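Local coordinates for phytase (PDB 3ZHC), which is a phytase of the histidine phosphatase superfamily, branch 2, with a helix-flanked mixed beta sheet joined to a largely helical region, at residues Val36-Val41 with Gly323-Leu328; Tyr83-Phe88 with Leu126-Gln131; Pro60-Pro65 with Glu246-Pro251; Leu30-Ile35 with Phe356-Arg361. The protein carries 2 engineered substitutions. One frame throughout, in Å; residues are numbered along the deposited sequence. Where two conformers were deposited one is given.

Contact 1. Residues Val36-Val41 with Gly323-Leu328; sequences VSRHGV and GHDTNL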
# COMPACT_ATOMS: atom_id res chain seq x y z
N VAL B 36 -6.91 -14.37 -18.50
CA VAL B 36 -6.28 -13.31 -19.28
C VAL B 36 -4.88 -13.19 -18.67
O VAL B 36 -4.72 -12.76 -17.52
CB VAL B 36 -7.00 -11.98 -19.20
CG1 VAL B 36 -6.25 -10.94 -20.02
CG2 VAL B 36 -8.40 -12.11 -19.72
N SER B 37 -3.87 -13.59 -19.44
CA SER B 37 -2.47 -13.60 -18.98
C SER B 37 -1.64 -12.56 -19.68
O SER B 37 -1.79 -12.34 -20.90
CB SER B 37 -1.84 -14.96 -19.25
OG SER B 37 -0.48 -15.02 -18.80
N ARG B 38 -0.76 -11.92 -18.91
CA ARG B 38 0.29 -11.12 -19.47
C ARG B 38 1.32 -12.10 -19.97
O ARG B 38 1.52 -13.19 -19.39
CB ARG B 38 0.97 -10.20 -18.43
CG ARG B 38 2.08 -9.31 -19.03
CD ARG B 38 2.86 -8.57 -18.02
NE ARG B 38 3.96 -7.84 -18.65
CZ ARG B 38 4.95 -7.19 -18.00
NH1 ARG B 38 5.01 -7.14 -16.66
NH2 ARG B 38 5.89 -6.58 -18.71
N HIS B 39 1.98 -11.73 -21.07
CA HIS B 39 3.12 -12.47 -21.59
C HIS B 39 4.18 -12.68 -20.52
O HIS B 39 4.25 -11.92 -19.54
CB HIS B 39 3.74 -11.73 -22.77
CG HIS B 39 4.11 -10.31 -22.45
ND1 HIS B 39 5.21 -9.99 -21.68
CD2 HIS B 39 3.53 -9.14 -22.78
CE1 HIS B 39 5.29 -8.68 -21.56
NE2 HIS B 39 4.28 -8.14 -22.21
N GLY B 40 5.02 -13.69 -20.71
CA GLY B 40 6.10 -13.98 -19.78
C GLY B 40 7.24 -12.98 -19.84
O GLY B 40 7.15 -11.96 -20.52
N VAL B 41 8.32 -13.29 -19.11
CA VAL B 41 9.52 -12.44 -19.04
C VAL B 41 10.07 -12.19 -20.43
O VAL B 41 10.28 -13.12 -21.21
CB VAL B 41 10.65 -13.05 -18.15
CG1 VAL B 41 11.96 -12.22 -18.23
CG2 VAL B 41 10.17 -13.18 -16.71
N GLY B 323 -2.06 -11.77 -23.47
CA GLY B 323 -1.99 -10.36 -23.77
C GLY B 323 -0.81 -9.71 -23.08
O GLY B 323 0.24 -10.35 -22.89
N HIS B 324 -1.00 -8.44 -22.69
CA HIS B 324 0.04 -7.60 -22.10
C HIS B 324 -0.38 -7.02 -20.78
O HIS B 324 -1.57 -7.15 -20.35
CB HIS B 324 0.34 -6.47 -23.08
CG HIS B 324 0.48 -6.93 -24.50
ND1 HIS B 324 1.67 -7.36 -25.03
CD2 HIS B 324 -0.43 -7.04 -25.50
CE1 HIS B 324 1.50 -7.71 -26.28
NE2 HIS B 324 0.23 -7.53 -26.60
N ASP B 325 0.57 -6.37 -20.11
CA ASP B 325 0.28 -5.67 -18.83
C ASP B 325 -0.77 -4.56 -19.00
O ASP B 325 -1.58 -4.32 -18.08
CB ASP B 325 1.58 -5.11 -18.11
CG ASP B 325 2.63 -4.50 -19.06
OD1 ASP B 325 2.36 -4.27 -20.27
OD2 ASP B 325 3.75 -4.24 -18.56
N THR B 326 -0.77 -3.91 -20.17
CA THR B 326 -1.75 -2.87 -20.50
C THR B 326 -3.17 -3.43 -20.38
O THR B 326 -4.03 -2.78 -19.81
CB THR B 326 -1.52 -2.30 -21.90
OG1 THR B 326 -1.59 -3.35 -22.87
CG2 THR B 326 -0.15 -1.61 -22.00
N ASN B 327 -3.38 -4.65 -20.90
CA ASN B 327 -4.69 -5.31 -20.86
C ASN B 327 -5.14 -5.68 -19.45
O ASN B 327 -6.31 -5.49 -19.12
CB ASN B 327 -4.71 -6.57 -21.74
CG ASN B 327 -4.31 -6.28 -23.19
OD1 ASN B 327 -3.37 -6.87 -23.71
ND2 ASN B 327 -5.02 -5.36 -23.83
N LEU B 328 -4.22 -6.20 -18.62
CA LEU B 328 -4.52 -6.50 -17.21
C LEU B 328 -4.94 -5.23 -16.47
O LEU B 328 -5.90 -5.25 -15.69
CB LEU B 328 -3.32 -7.13 -16.48
CG LEU B 328 -2.80 -8.50 -16.97
CD1 LEU B 328 -1.63 -8.94 -16.11
CD2 LEU B 328 -3.89 -9.58 -16.97
O HOH W 1 4.81 -5.30 -21.47
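Gly323 N donates to Ser37 O over 2.6 Å, with an N-H...O angle of 169°, and Gly323 O receives His39 N at 2.9 Å. These two bonds straddle Arg38, as expected of the parallel bridge between Arg38 and Gly323. The Arg38 side chain, extended from CG to NE, runs alongside Asp325 in the same direction. Its guanidinium and the carboxylate are stacked, their planes 20° apart, with Asp325 OD2 over the centre of the guanidinium. The salt bridge from Arg38 NH2 to Asp325 OD2, 3.2 Å, is therefore one of charge, with no N-H aimed at the oxygen. Arg38 NH1 hydrogen-bonds to Thr348 O, and the guanidinium forms further salt bridges with Glu240 and Asp346. Water 1 links Arg38 NH2, His39 NE2 and Asp325 OD1. The other ring nitrogen, His39 ND1, donates to Gly40 O at 3.0 Å in the ring plane, which, with the in-plane water at NE2, should help fix the imidazole rotation. The rings of His39 and His324 meet rim to rim, CD2 of His39 lying 3.4 Å from ND1 of His324, whose NE2 binds Asp110. Farther out, Leu328 CD1 packs on Arg38 CB at 3.7 Å, while its CD2 reaches Val36. A strand end carrying Arg-His-Gly beside a His-Asp pair at a helix start matches the two signature motifs of branch 2 histidine phosphatases, and probably marks the active-site pocket.

Contact 2. Residues Tyr83-Phe88 with Leu126-Gln131; sequences YQRLWF and LAPKCQ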
# COMPACT_ATOMS: atom_id res chain seq x y z
N TYR B 83 1.21 -25.84 -12.79
CA TYR B 83 0.40 -25.60 -11.56
C TYR B 83 -1.10 -25.60 -11.87
O TYR B 83 -1.88 -26.24 -11.16
CB TYR B 83 0.80 -24.29 -10.85
CG TYR B 83 -0.19 -23.81 -9.79
CD1 TYR B 83 -0.20 -24.35 -8.50
CD2 TYR B 83 -1.13 -22.79 -10.09
CE1 TYR B 83 -1.13 -23.90 -7.52
CE2 TYR B 83 -2.05 -22.34 -9.11
CZ TYR B 83 -2.04 -22.91 -7.83
OH TYR B 83 -2.93 -22.48 -6.87
N GLN B 84 -1.48 -24.89 -12.94
CA GLN B 84 -2.90 -24.81 -13.34
C GLN B 84 -3.46 -26.17 -13.79
O GLN B 84 -4.63 -26.46 -13.52
CB GLN B 84 -3.13 -23.72 -14.42
CG GLN B 84 -2.89 -22.22 -13.95
CD GLN B 84 -3.92 -21.68 -12.95
OE1 GLN B 84 -4.39 -22.39 -12.06
NE2 GLN B 84 -4.25 -20.42 -13.08
N ARG B 85 -2.65 -26.99 -14.47
CA ARG B 85 -3.04 -28.38 -14.83
C ARG B 85 -3.43 -29.17 -13.57
O ARG B 85 -4.49 -29.75 -13.52
CB ARG B 85 -1.90 -29.11 -15.57
CG ARG B 85 -2.21 -30.59 -15.98
CD ARG B 85 -0.90 -31.37 -16.26
NE ARG B 85 -1.17 -32.80 -16.47
CZ ARG B 85 -1.61 -33.36 -17.63
NH1 ARG B 85 -1.84 -32.62 -18.74
NH2 ARG B 85 -1.81 -34.69 -17.68
N LEU B 86 -2.53 -29.15 -12.58
CA LEU B 86 -2.74 -29.86 -11.29
C LEU B 86 -3.94 -29.31 -10.53
O LEU B 86 -4.74 -30.09 -9.99
CB LEU B 86 -1.48 -29.78 -10.41
CG LEU B 86 -0.22 -30.49 -10.95
CD1 LEU B 86 1.03 -30.00 -10.27
CD2 LEU B 86 -0.37 -32.04 -10.84
N TRP B 87 -4.07 -27.98 -10.49
CA TRP B 87 -5.17 -27.34 -9.77
C TRP B 87 -6.53 -27.59 -10.46
O TRP B 87 -7.49 -27.97 -9.80
CB TRP B 87 -4.92 -25.84 -9.57
CG TRP B 87 -5.85 -25.26 -8.58
CD1 TRP B 87 -5.78 -25.39 -7.21
CD2 TRP B 87 -7.00 -24.48 -8.85
NE1 TRP B 87 -6.81 -24.73 -6.62
CE2 TRP B 87 -7.58 -24.16 -7.60
CE3 TRP B 87 -7.59 -24.01 -10.02
CZ2 TRP B 87 -8.74 -23.38 -7.50
CZ3 TRP B 87 -8.75 -23.24 -9.93
CH2 TRP B 87 -9.31 -22.93 -8.67
N PHE B 88 -6.59 -27.37 -11.78
CA PHE B 88 -7.84 -27.62 -12.55
C PHE B 88 -8.27 -29.11 -12.54
O PHE B 88 -9.47 -29.42 -12.57
CB PHE B 88 -7.75 -27.12 -14.01
CG PHE B 88 -7.66 -25.60 -14.16
CD1 PHE B 88 -8.41 -24.72 -13.35
CD2 PHE B 88 -6.84 -25.05 -15.15
CE1 PHE B 88 -8.32 -23.32 -13.51
CE2 PHE B 88 -6.75 -23.65 -15.33
CZ PHE B 88 -7.48 -22.79 -14.50
N LEU B 126 0.68 -27.01 -19.25
CA LEU B 126 -0.69 -27.50 -19.05
C LEU B 126 -0.96 -28.85 -19.70
O LEU B 126 -1.50 -29.74 -19.06
CB LEU B 126 -1.72 -26.48 -19.61
CG LEU B 126 -3.22 -26.74 -19.30
CD1 LEU B 126 -3.63 -26.12 -17.96
CD2 LEU B 126 -4.13 -26.24 -20.44
N ALA B 127 -0.59 -28.97 -20.97
CA ALA B 127 -0.88 -30.14 -21.78
C ALA B 127 0.28 -30.45 -22.76
O ALA B 127 0.11 -30.35 -23.98
CB ALA B 127 -2.17 -29.92 -22.52
N PRO B 128 1.46 -30.82 -22.21
CA PRO B 128 2.62 -31.12 -23.09
C PRO B 128 2.34 -32.30 -24.00
O PRO B 128 1.70 -33.27 -23.57
CB PRO B 128 3.75 -31.46 -22.10
CG PRO B 128 3.10 -31.72 -20.81
CD PRO B 128 1.78 -31.02 -20.78
N LYS B 129 2.80 -32.20 -25.24
CA LYS B 129 2.66 -33.25 -26.25
C LYS B 129 1.18 -33.52 -26.66
O LYS B 129 0.87 -34.62 -27.11
CB LYS B 129 3.38 -34.56 -25.79
CG LYS B 129 4.82 -34.35 -25.33
CD LYS B 129 5.35 -35.59 -24.63
CE LYS B 129 6.80 -35.40 -24.21
NZ LYS B 129 6.97 -34.27 -23.24
N CYS B 130 0.30 -32.51 -26.50
CA CYS B 130 -1.12 -32.60 -26.91
C CYS B 130 -1.42 -31.85 -28.23
O CYS B 130 -2.52 -31.98 -28.76
CB CYS B 130 -2.03 -32.10 -25.79
SG CYS B 130 -1.87 -33.06 -24.23
N GLN B 131 -0.44 -31.07 -28.72
CA GLN B 131 -0.55 -30.32 -30.00
C GLN B 131 -1.76 -29.35 -30.04
O GLN B 131 -2.35 -29.11 -31.10
CB GLN B 131 -0.58 -31.29 -31.21
CG GLN B 131 0.62 -32.22 -31.32
CD GLN B 131 0.68 -32.94 -32.67
OE1 GLN B 131 0.05 -32.52 -33.64
NE2 GLN B 131 1.46 -34.01 -32.73
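The Arg85 guanidinium turns its edge to Leu126 O: NH1 donates over 2.9 Å with an N-H...O angle of 168°, and the oxygen lies practically in the guanidinium plane. The donor also sits in the plane of the carbonyl, so the bond lies in the plane of each group. Ala127 CA and Pro128 CD approach the same guanidinium obliquely. The Phe88 ring, too, is met at its edge, where Leu126 CD1 comes within 4.4 Å of CD2; over one face, offset toward the rim, stands OE1 of Gln84, one turn earlier in the same helix, whose NE2 hydrogen-bonds to Glu353. With CG anti to the backbone N (chi1 179°) and the chain extended as far as NE, Arg85 runs past Leu126 O, its CG and CD each 3.3 Å from that oxygen, and the turn about CD-NE (chi4 81°) swings NH1 back onto it. In the other direction, Leu126 CD1 rests on the helix backbone, 3.7 Å from Arg85 N. Leu126 closes helix 113-126, and a cation at its carbonyl would be expected to interact favourably with the negative end of the helix dipole. Arg85 NH1 has a second, weak bond to Thr98 O, close to the Cys99-Cys130 disulfide. Phe88 and Leu126 both touch Leu318 of the sheet. The chain then leaves through a type II turn, Ala127 to Cys130, with Lys129 at positive phi: a helix C-terminus whose last carbonyl is held by an arginine of a neighbouring helix, in the helical layer against one face of the central mixed sheet.

Contact 3. Residues Pro60-Pro65 with Glu246-Pro251; sequences PQWDVP and EAQGMP. With FMT (formic acid), chain R.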
# COMPACT_ATOMS: atom_id res chain seq x y z
N PRO B 60 22.97 -3.88 -19.13
CA PRO B 60 23.16 -5.26 -19.57
C PRO B 60 22.38 -5.54 -20.85
O PRO B 60 21.26 -5.03 -21.00
CB PRO B 60 22.57 -6.11 -18.41
CG PRO B 60 22.41 -5.23 -17.30
CD PRO B 60 22.37 -3.82 -17.78
N GLN B 61 22.96 -6.32 -21.75
CA GLN B 61 22.34 -6.63 -23.02
C GLN B 61 21.55 -7.91 -22.92
O GLN B 61 21.85 -8.76 -22.09
CB GLN B 61 23.40 -6.76 -24.14
CG GLN B 61 24.27 -5.52 -24.32
CD GLN B 61 23.47 -4.28 -24.61
OE1 GLN B 61 22.75 -4.22 -25.59
NE2 GLN B 61 23.59 -3.28 -23.73
N TRP B 62 20.54 -8.03 -23.78
CA TRP B 62 19.67 -9.20 -23.84
C TRP B 62 19.88 -9.84 -25.20
O TRP B 62 19.88 -9.14 -26.20
CB TRP B 62 18.22 -8.75 -23.68
CG TRP B 62 17.90 -8.19 -22.31
CD1 TRP B 62 18.38 -7.03 -21.74
CD2 TRP B 62 17.00 -8.77 -21.34
NE1 TRP B 62 17.84 -6.87 -20.48
CE2 TRP B 62 17.00 -7.91 -20.21
CE3 TRP B 62 16.21 -9.94 -21.32
CZ2 TRP B 62 16.22 -8.18 -19.06
CZ3 TRP B 62 15.43 -10.21 -20.18
CH2 TRP B 62 15.44 -9.33 -19.07
N ASP B 63 20.05 -11.17 -25.27
CA ASP B 63 20.34 -11.82 -26.64
C ASP B 63 19.13 -11.96 -27.58
O ASP B 63 19.32 -12.01 -28.81
CB ASP B 63 21.21 -13.13 -26.58
CG ASP B 63 20.98 -13.92 -25.38
OD1 ASP B 63 19.86 -14.43 -25.25
OD2 ASP B 63 21.94 -14.04 -24.56
N VAL B 64 17.92 -12.02 -27.03
CA VAL B 64 16.72 -12.00 -27.88
C VAL B 64 16.45 -10.55 -28.30
O VAL B 64 16.85 -9.64 -27.59
CB VAL B 64 15.47 -12.60 -27.19
CG1 VAL B 64 15.73 -14.05 -26.78
CG2 VAL B 64 15.01 -11.74 -26.00
N PRO B 65 15.77 -10.33 -29.45
CA PRO B 65 15.40 -8.95 -29.85
C PRO B 65 14.57 -8.21 -28.79
O PRO B 65 13.92 -8.85 -27.96
CB PRO B 65 14.56 -9.16 -31.12
CG PRO B 65 14.95 -10.51 -31.63
CD PRO B 65 15.34 -11.33 -30.45
N GLU B 246 15.87 -9.06 -12.97
CA GLU B 246 15.73 -9.95 -11.81
C GLU B 246 14.98 -11.25 -12.18
O GLU B 246 15.50 -12.35 -11.98
CB GLU B 246 15.01 -9.22 -10.68
CG GLU B 246 14.91 -9.98 -9.33
CD GLU B 246 16.24 -10.14 -8.59
OE1 GLU B 246 17.12 -9.28 -8.70
OE2 GLU B 246 16.38 -11.14 -7.89
N ALA B 247 13.78 -11.11 -12.73
CA ALA B 247 12.94 -12.28 -13.14
C ALA B 247 13.64 -13.19 -14.18
O ALA B 247 13.42 -14.40 -14.20
CB ALA B 247 11.58 -11.82 -13.66
N GLN B 248 14.47 -12.58 -15.03
CA GLN B 248 15.29 -13.28 -16.03
C GLN B 248 16.48 -14.06 -15.43
O GLN B 248 17.07 -14.90 -16.10
CB GLN B 248 15.81 -12.27 -17.10
CG GLN B 248 16.72 -12.84 -18.27
CD GLN B 248 16.05 -13.94 -19.09
OE1 GLN B 248 14.82 -14.11 -19.05
NE2 GLN B 248 16.85 -14.68 -19.85
N GLY B 249 16.83 -13.78 -14.17
CA GLY B 249 17.94 -14.42 -13.51
C GLY B 249 19.27 -13.82 -13.88
O GLY B 249 20.31 -14.51 -13.80
N MET B 250 19.27 -12.53 -14.27
CA MET B 250 20.51 -11.86 -14.66
C MET B 250 21.39 -11.65 -13.43
O MET B 250 20.90 -11.19 -12.40
CB MET B 250 20.26 -10.53 -15.36
CG MET B 250 19.75 -10.69 -16.74
SD MET B 250 19.91 -9.20 -17.68
CE MET B 250 19.57 -9.83 -19.33
N PRO B 251 22.68 -12.00 -13.54
CA PRO B 251 23.61 -11.98 -12.37
C PRO B 251 23.79 -10.60 -11.71
O PRO B 251 23.96 -10.55 -10.51
CB PRO B 251 24.92 -12.48 -12.97
CG PRO B 251 24.76 -12.27 -14.47
CD PRO B 251 23.38 -12.36 -14.80
C FMT R . 18.41 -12.72 -22.44
O1 FMT R . 17.95 -12.93 -23.57
O2 FMT R . 19.59 -12.46 -22.20
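Pro60 and Met250 mark the nearest approach of the two backbones, yet their CA atoms are 8.6 Å apart, so side chains must carry the contact. Residues Pro60-Pro65 form an irregular loop. In Glu246-Pro251 the chain leaves helix 231-247 through a Schellman motif at Gly249, whose positive phi (81°) departs from the helical range; Gly249 N bonds to Glu246 O at 2.9 Å. Met250 follows and points at the loop. Its chain is extended beyond CG, which places the terminal methyl over the face of the Trp62 indole: CE is 3.4 Å from the centroid of the five-membered ring and 15° off its normal, a CH-pi contact. The sulfur sits obliquely to the same ring in a Met-aromatic contact, and Pro60 CB touches Met250 SD at 4.1 Å. At the far rim of the indole, Trp62 CZ3 meets Gln248 CG at 3.5 Å. Gln248 is bent at chi2 (58°), and its OE1 is hydrogen-bonded to Thr70 OG1. Trp62 also leans on Leu244 and Gln245 of the helix. A formic acid molecule, probably from the crystallisation liquor, lies beside the indole and accepts weak bonds from Asp63 N, its O1 at 3.2 Å. The contacts between the segments are non-ionic, made by methyl, methylene, sulfur and indole groups and the Gln61 carbonyl, so dispersion and CH-pi attraction probably contribute most to joining this surface loop to the helix end.

Contact 4. Residues Leu30-Ile35 with Phe356-Arg361; sequences LERVVI and FEKWKR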
# COMPACT_ATOMS: atom_id res chain seq x y z
N LEU B 30 -16.44 -26.57 -10.18
CA LEU B 30 -15.82 -25.69 -11.19
C LEU B 30 -16.19 -26.19 -12.57
O LEU B 30 -15.87 -27.32 -12.92
CB LEU B 30 -14.29 -25.67 -11.04
CG LEU B 30 -13.48 -24.66 -11.87
CD1 LEU B 30 -13.85 -23.25 -11.50
CD2 LEU B 30 -12.00 -24.88 -11.65
N GLU B 31 -16.86 -25.34 -13.36
CA GLU B 31 -17.33 -25.72 -14.72
C GLU B 31 -16.57 -25.07 -15.88
O GLU B 31 -16.40 -25.71 -16.91
CB GLU B 31 -18.85 -25.45 -14.85
CG GLU B 31 -19.72 -26.54 -14.16
CD GLU B 31 -21.21 -26.45 -14.53
OE1 GLU B 31 -21.73 -25.31 -14.74
OE2 GLU B 31 -21.87 -27.52 -14.61
N ARG B 32 -16.13 -23.81 -15.70
CA ARG B 32 -15.41 -23.06 -16.75
C ARG B 32 -14.42 -22.06 -16.18
O ARG B 32 -14.64 -21.52 -15.10
CB ARG B 32 -16.39 -22.27 -17.63
CG ARG B 32 -17.49 -23.06 -18.25
CD ARG B 32 -18.31 -22.21 -19.13
NE ARG B 32 -19.47 -22.92 -19.67
CZ ARG B 32 -20.38 -22.38 -20.49
NH1 ARG B 32 -20.28 -21.10 -20.89
NH2 ARG B 32 -21.40 -23.13 -20.92
N VAL B 33 -13.33 -21.82 -16.91
CA VAL B 33 -12.33 -20.81 -16.54
C VAL B 33 -11.89 -19.99 -17.76
O VAL B 33 -11.73 -20.52 -18.85
CB VAL B 33 -11.06 -21.45 -15.83
CG1 VAL B 33 -9.98 -20.37 -15.52
CG2 VAL B 33 -11.46 -22.17 -14.55
N VAL B 34 -11.72 -18.70 -17.55
CA VAL B 34 -11.11 -17.83 -18.54
C VAL B 34 -9.93 -17.21 -17.85
O VAL B 34 -10.06 -16.71 -16.74
CB VAL B 34 -12.05 -16.74 -19.06
CG1 VAL B 34 -11.33 -15.85 -20.10
CG2 VAL B 34 -13.28 -17.35 -19.68
N ILE B 35 -8.76 -17.27 -18.50
CA ILE B 35 -7.54 -16.66 -18.01
C ILE B 35 -7.11 -15.60 -18.99
O ILE B 35 -6.99 -15.89 -20.18
CB ILE B 35 -6.39 -17.69 -17.85
CG1 ILE B 35 -6.75 -18.75 -16.80
CG2 ILE B 35 -5.06 -16.99 -17.46
CD1 ILE B 35 -5.70 -19.90 -16.66
N PHE B 356 -10.88 -15.86 -14.20
CA PHE B 356 -12.33 -15.79 -14.04
C PHE B 356 -12.83 -17.24 -14.01
O PHE B 356 -12.76 -17.93 -15.03
CB PHE B 356 -12.96 -15.00 -15.18
CG PHE B 356 -12.46 -13.58 -15.30
CD1 PHE B 356 -11.30 -13.29 -16.04
CD2 PHE B 356 -13.14 -12.54 -14.68
CE1 PHE B 356 -10.83 -11.94 -16.15
CE2 PHE B 356 -12.68 -11.20 -14.78
CZ PHE B 356 -11.52 -10.92 -15.52
N GLU B 357 -13.33 -17.67 -12.85
CA GLU B 357 -13.81 -19.04 -12.62
C GLU B 357 -15.32 -19.09 -12.50
O GLU B 357 -15.89 -18.33 -11.76
CB GLU B 357 -13.22 -19.57 -11.32
CG GLU B 357 -11.71 -19.80 -11.35
CD GLU B 357 -11.11 -19.99 -9.96
OE1 GLU B 357 -11.87 -20.17 -8.98
OE2 GLU B 357 -9.87 -19.97 -9.85
N LYS B 358 -15.96 -20.00 -13.25
CA LYS B 358 -17.41 -20.25 -13.17
C LYS B 358 -17.65 -21.48 -12.29
O LYS B 358 -17.28 -22.60 -12.67
CB LYS B 358 -18.03 -20.46 -14.54
CG LYS B 358 -19.57 -20.58 -14.54
CD LYS B 358 -20.08 -20.72 -15.94
CE LYS B 358 -21.54 -20.92 -15.99
NZ LYS B 358 -21.99 -21.27 -17.39
N TRP B 359 -18.25 -21.25 -11.11
CA TRP B 359 -18.60 -22.29 -10.16
C TRP B 359 -20.11 -22.53 -10.16
O TRP B 359 -20.90 -21.57 -10.20
CB TRP B 359 -18.16 -21.89 -8.76
CG TRP B 359 -16.70 -21.84 -8.58
CD1 TRP B 359 -15.88 -20.78 -8.83
CD2 TRP B 359 -15.87 -22.89 -8.10
NE1 TRP B 359 -14.58 -21.10 -8.54
CE2 TRP B 359 -14.54 -22.40 -8.09
CE3 TRP B 359 -16.11 -24.21 -7.68
CZ2 TRP B 359 -13.45 -23.18 -7.67
CZ3 TRP B 359 -15.02 -25.00 -7.25
CH2 TRP B 359 -13.71 -24.48 -7.25
N LYS B 360 -20.52 -23.81 -10.13
CA LYS B 360 -21.94 -24.19 -10.03
C LYS B 360 -22.19 -24.69 -8.61
O LYS B 360 -21.49 -25.59 -8.14
CB LYS B 360 -22.32 -25.29 -11.02
CG LYS B 360 -23.86 -25.60 -11.06
CD LYS B 360 -24.23 -26.75 -12.00
CE LYS B 360 -23.85 -28.13 -11.41
NZ LYS B 360 -24.36 -29.29 -12.25
N ARG B 361 -23.17 -24.09 -7.92
CA ARG B 361 -23.57 -24.54 -6.59
C ARG B 361 -24.44 -25.77 -6.82
O ARG B 361 -25.44 -25.70 -7.54
CB ARG B 361 -24.34 -23.45 -5.87
CG ARG B 361 -24.77 -23.79 -4.42
CD ARG B 361 -25.78 -22.74 -3.90
NE ARG B 361 -25.18 -21.61 -3.20
CZ ARG B 361 -25.78 -20.43 -2.98
NH1 ARG B 361 -27.03 -20.17 -3.43
NH2 ARG B 361 -25.12 -19.48 -2.31
O HOH W 2 -21.07 -24.60 -17.36
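Leu30 and Trp359 lie in a strand pair running antiparallel, the segment axes 170° apart and 4.7 Å at closest approach. Backbone bonds define the register. Val34 and Phe356 form a hydrogen-bonded pair, each N donating to the other's O at 2.8 Å, and Lys358 N donates to Arg32 O. Lys358 O then takes two donors, Glu31 N at 2.9 Å and, weakly, Arg32 N: a classic beta bulge that shifts the register by one before Leu30 pairs with Trp359. Among the apolar contacts, Leu30 CD1 sits over the five-membered ring of Trp359, 3.8 Å from its centroid and 20° off the normal. The indole is steadied at its edge, where NE1 donates to Glu357 OE1 at 2.9 Å in the ring plane. Val34 and Phe356 meet on the opposite face of the sheet. Charged groups form the third set. Lys358, fully extended, runs beside Arg32 and places NZ over the guanidinium, 3.7 Å from CZ. This approach of like charges is probably eased by main-chain carbonyls near the end of helix 282-301: Leu300 O binds Lys358, while Ala299 O and Thr302 O bind Arg32. Glu31 OE2 makes a long salt bridge to Lys360 NZ, and water 2 donates to Glu31 OE1. Strand 318-323 flanks strand 28-38 and strand 366-375 flanks 353-361, while helix 282-301 covers the Val34-Phe356 face and helix 71-90 the Leu30-Glu357 face.

How the contacts relate
Strand 28-38 connects contacts 1 and 4, whose centres are about 20 Å apart: contact 4 pairs its earlier part with strand 353-361, and contact 1 takes over where it ends at the probable active site, the Arg38 side chain about 6 Å from a formic acid other than the one at contact 3. Contact 2 packs against the Leu30-Glu357 face of contact 4, with Phe88 CE1 3.5 Å from Val33 CG2 and Trp87 CH2 3.2 Å from Glu357 OE2, but stays about 9 Å (nearest atoms) from contact 1. Contact 3 touches contact 1 through Val41, whose CG2 is 3.6 Å from Ala247 CB. Contacts 3 and 4, on opposite sides of the chain's centre, have centres about 36 Å apart.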